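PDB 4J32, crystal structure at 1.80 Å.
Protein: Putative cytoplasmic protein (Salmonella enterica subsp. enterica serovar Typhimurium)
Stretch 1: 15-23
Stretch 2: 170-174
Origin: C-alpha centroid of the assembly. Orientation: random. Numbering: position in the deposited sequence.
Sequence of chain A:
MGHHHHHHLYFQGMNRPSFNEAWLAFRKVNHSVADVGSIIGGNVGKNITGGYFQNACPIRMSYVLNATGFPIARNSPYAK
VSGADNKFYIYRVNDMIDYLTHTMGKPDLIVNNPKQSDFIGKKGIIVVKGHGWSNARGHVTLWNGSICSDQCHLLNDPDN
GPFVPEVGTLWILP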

# COMPACT_ATOMS: atom_id res chain seq x y z
N ASN A 15 -23.51 -28.69 -30.24
CA ASN A 15 -24.43 -28.88 -29.08
C ASN A 15 -23.77 -28.43 -27.78
O ASN A 15 -23.09 -27.40 -27.74
CB ASN A 15 -24.97 -30.32 -29.00
CG ASN A 15 -23.95 -31.37 -29.47
OD1 ASN A 15 -22.74 -31.13 -29.45
ND2 ASN A 15 -24.45 -32.52 -29.90
N ARG A 16 -24.00 -29.17 -26.69
CA ARG A 16 -23.58 -28.72 -25.36
C ARG A 16 -23.01 -29.89 -24.55
O ARG A 16 -23.43 -31.02 -24.77
CB ARG A 16 -24.78 -28.13 -24.61
CG ARG A 16 -25.37 -26.91 -25.26
CD ARG A 16 -26.38 -26.25 -24.37
NE ARG A 16 -26.99 -25.08 -25.03
CZ ARG A 16 -28.16 -24.56 -24.67
NH1 ARG A 16 -28.86 -25.11 -23.68
NH2 ARG A 16 -28.65 -23.51 -25.35
N PRO A 17 -22.10 -29.61 -23.59
CA PRO A 17 -21.58 -30.65 -22.67
C PRO A 17 -22.73 -31.35 -21.96
O PRO A 17 -23.72 -30.69 -21.60
CB PRO A 17 -20.79 -29.84 -21.61
CG PRO A 17 -20.60 -28.48 -22.17
CD PRO A 17 -21.54 -28.27 -23.32
N SER A 18 -22.62 -32.65 -21.72
CA SER A 18 -23.64 -33.32 -20.90
C SER A 18 -23.55 -32.80 -19.48
O SER A 18 -22.47 -32.46 -19.01
CB SER A 18 -23.50 -34.85 -20.92
OG SER A 18 -22.48 -35.29 -20.06
N PHE A 19 -24.69 -32.71 -18.82
CA PHE A 19 -24.69 -32.20 -17.45
C PHE A 19 -23.76 -33.06 -16.59
O PHE A 19 -22.92 -32.54 -15.84
CB PHE A 19 -26.09 -32.20 -16.83
CG PHE A 19 -26.06 -31.90 -15.35
CD1 PHE A 19 -25.94 -30.59 -14.91
CD2 PHE A 19 -26.01 -32.95 -14.42
CE1 PHE A 19 -25.83 -30.31 -13.53
CE2 PHE A 19 -25.91 -32.68 -13.06
CZ PHE A 19 -25.82 -31.36 -12.62
N ASN A 20 -23.94 -34.38 -16.67
CA ASN A 20 -23.16 -35.30 -15.82
C ASN A 20 -21.67 -35.14 -16.01
O ASN A 20 -20.91 -35.09 -15.03
CB ASN A 20 -23.57 -36.75 -16.08
CG ASN A 20 -24.87 -37.11 -15.39
OD1 ASN A 20 -25.13 -36.64 -14.27
ND2 ASN A 20 -25.70 -37.92 -16.04
N GLU A 21 -21.22 -35.04 -17.27
CA GLU A 21 -19.77 -34.87 -17.49
C GLU A 21 -19.27 -33.50 -17.02
O GLU A 21 -18.14 -33.37 -16.55
CB GLU A 21 -19.41 -35.06 -18.96
CG GLU A 21 -19.56 -36.48 -19.45
CD GLU A 21 -19.26 -36.56 -20.93
OE1 GLU A 21 -20.21 -36.39 -21.71
OE2 GLU A 21 -18.07 -36.79 -21.28
N ALA A 22 -20.09 -32.47 -17.18
CA ALA A 22 -19.71 -31.12 -16.74
C ALA A 22 -19.57 -31.05 -15.23
O ALA A 22 -18.62 -30.47 -14.72
CB ALA A 22 -20.74 -30.10 -17.23
N TRP A 23 -20.51 -31.68 -14.52
CA TRP A 23 -20.55 -31.68 -13.05
C TRP A 23 -19.36 -32.44 -12.48
O TRP A 23 -18.71 -31.99 -11.51
CB TRP A 23 -21.86 -32.29 -12.56
CG TRP A 23 -22.21 -32.00 -11.10
CD1 TRP A 23 -22.02 -32.83 -10.03
CD2 TRP A 23 -22.78 -30.79 -10.58
NE1 TRP A 23 -22.46 -32.23 -8.87
CE2 TRP A 23 -22.94 -30.97 -9.18
CE3 TRP A 23 -23.22 -29.58 -11.16
CZ2 TRP A 23 -23.48 -29.98 -8.34
CZ3 TRP A 23 -23.77 -28.58 -10.31
CH2 TRP A 23 -23.90 -28.81 -8.92
N LEU A 170 -29.66 -19.13 -17.49
CA LEU A 170 -29.33 -20.54 -17.47
C LEU A 170 -29.31 -21.12 -18.90
O LEU A 170 -30.25 -20.90 -19.69
CB LEU A 170 -30.33 -21.31 -16.58
CG LEU A 170 -30.07 -22.83 -16.40
CD1 LEU A 170 -28.94 -23.11 -15.42
CD2 LEU A 170 -31.35 -23.54 -15.97
N TRP A 171 -28.22 -21.83 -19.22
CA TRP A 171 -28.20 -22.70 -20.41
C TRP A 171 -28.31 -24.13 -19.90
O TRP A 171 -27.44 -24.60 -19.18
CB TRP A 171 -26.87 -22.56 -21.16
CG TRP A 171 -26.75 -21.29 -21.98
CD1 TRP A 171 -27.23 -21.08 -23.23
CD2 TRP A 171 -26.10 -20.08 -21.59
NE1 TRP A 171 -26.94 -19.80 -23.65
CE2 TRP A 171 -26.22 -19.17 -22.67
CE3 TRP A 171 -25.42 -19.68 -20.45
CZ2 TRP A 171 -25.69 -17.87 -22.63
CZ3 TRP A 171 -24.88 -18.38 -20.40
CH2 TRP A 171 -25.03 -17.50 -21.49
N ILE A 172 -29.39 -24.80 -20.27
CA ILE A 172 -29.61 -26.19 -19.82
C ILE A 172 -28.57 -27.12 -20.43
O ILE A 172 -28.27 -27.05 -21.65
CB ILE A 172 -31.06 -26.66 -20.16
CG1 ILE A 172 -32.07 -25.88 -19.30
CG2 ILE A 172 -31.20 -28.16 -20.01
CD1 ILE A 172 -33.53 -26.18 -19.66
N LEU A 173 -28.00 -27.99 -19.60
CA LEU A 173 -27.14 -29.07 -20.07
C LEU A 173 -27.89 -30.40 -20.02
O LEU A 173 -28.54 -30.69 -19.02
CB LEU A 173 -25.82 -29.13 -19.26
CG LEU A 173 -24.87 -27.91 -19.31
CD1 LEU A 173 -23.59 -28.22 -18.50
CD2 LEU A 173 -24.50 -27.54 -20.75
N PRO A 174 -27.82 -31.19 -21.12
CA PRO A 174 -28.69 -32.36 -21.27
C PRO A 174 -28.29 -33.56 -20.41
O PRO A 174 -27.13 -33.71 -19.99
CB PRO A 174 -28.54 -32.70 -22.76
CG PRO A 174 -27.13 -32.30 -23.07
CD PRO A 174 -26.94 -31.01 -22.29
OXT PRO A 174 -29.14 -34.44 -20.18

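Leu173 lies at the centre of the contact between the two stretches, which come from opposite ends of the chain. Its CA-to-CB bond points toward the first stretch, and with chi1 in m and chi2 in t the side chain reaches into a pocket lined by Arg16, Pro17, Phe19 and Ala22. The two methyl groups face largely different neighbours, though both lie near Pro17 O. Leu173 CD1 lies 3.6 Å from Ala22 CB, a close apolar contact with a helical residue whose own CA-to-CB bond points toward the second stretch. Leu173 CD2 turns to the segment before the helix, where it lies 4.0 Å from Pro17 CD and 3.9 Å from Arg16 CB; it also comes within 3.4 Å of the carbonyl oxygen Pro17 O. Nearer the backbone, Leu173 CB packs 3.9 Å from Phe19 CB. Phe19 contributes the base of its side chain here; with chi1 in t, the end leads away from the second stretch. Leu173 thus spans the junction between the loop and the first turn of the helix, and its burial removes apolar surface from solvent.

The backbones are closest around this residue, with Phe19 CA 4.8 Å from Leu173 CA and Ser18 CA 5.2 Å from Pro174 CA. Here the chain terminus meets the start of the helix. Phe19 N donates a hydrogen bond to Pro174 O, 2.9 Å away, and the N-H...O angle of 173° makes it nearly linear. The acceptor belongs to the C-terminal carboxylate, so a charged group satisfies an amide in the first turn of the helix, where backbone NH groups lack the preceding carbonyl partners available further along. Ser18 serves the same turn from within the first stretch. As the N-cap residue, it accepts a capping bond through Ser18 OG from Glu21 N at 3.1 Å, while its hydroxyl donates to Glu21 OE1, 3.0 Å from Ser18 OG. Regular helical bonding is already established by Ala22 N, which donates to Ser18 O at 3.0 Å. The Pro174 ring packs against the backbone just before the cap, with Pro174 CD 3.3 Å from Pro17 O.

At the polar edge, Arg16 extends along the second stretch, its CA-to-CB bond directed toward it. Chi1 is in m, while chi2 and chi3 are both in t, so the aliphatic part is stretched out and carries the guanidinium from the neighbourhood of Leu173 to the end of the strand. There Arg16 NH1 donates to the backbone oxygen Ile172 O at 2.9 Å, with an N-H...O angle of 153°. This oxygen lies near the guanidinium plane, where the N-H groups point. Ile172 directs its CA-to-CB bond away from the first stretch, and it takes part in the hydrogen bond through its backbone carbonyl. Trp171 approaches differently: Trp171 CD1 lies over one face of the guanidinium, 3.5 Å from Arg16 NH2, and the nitrogen in turn meets the edge of the indole. Arg16 thereby joins the apolar centre to the polar margin.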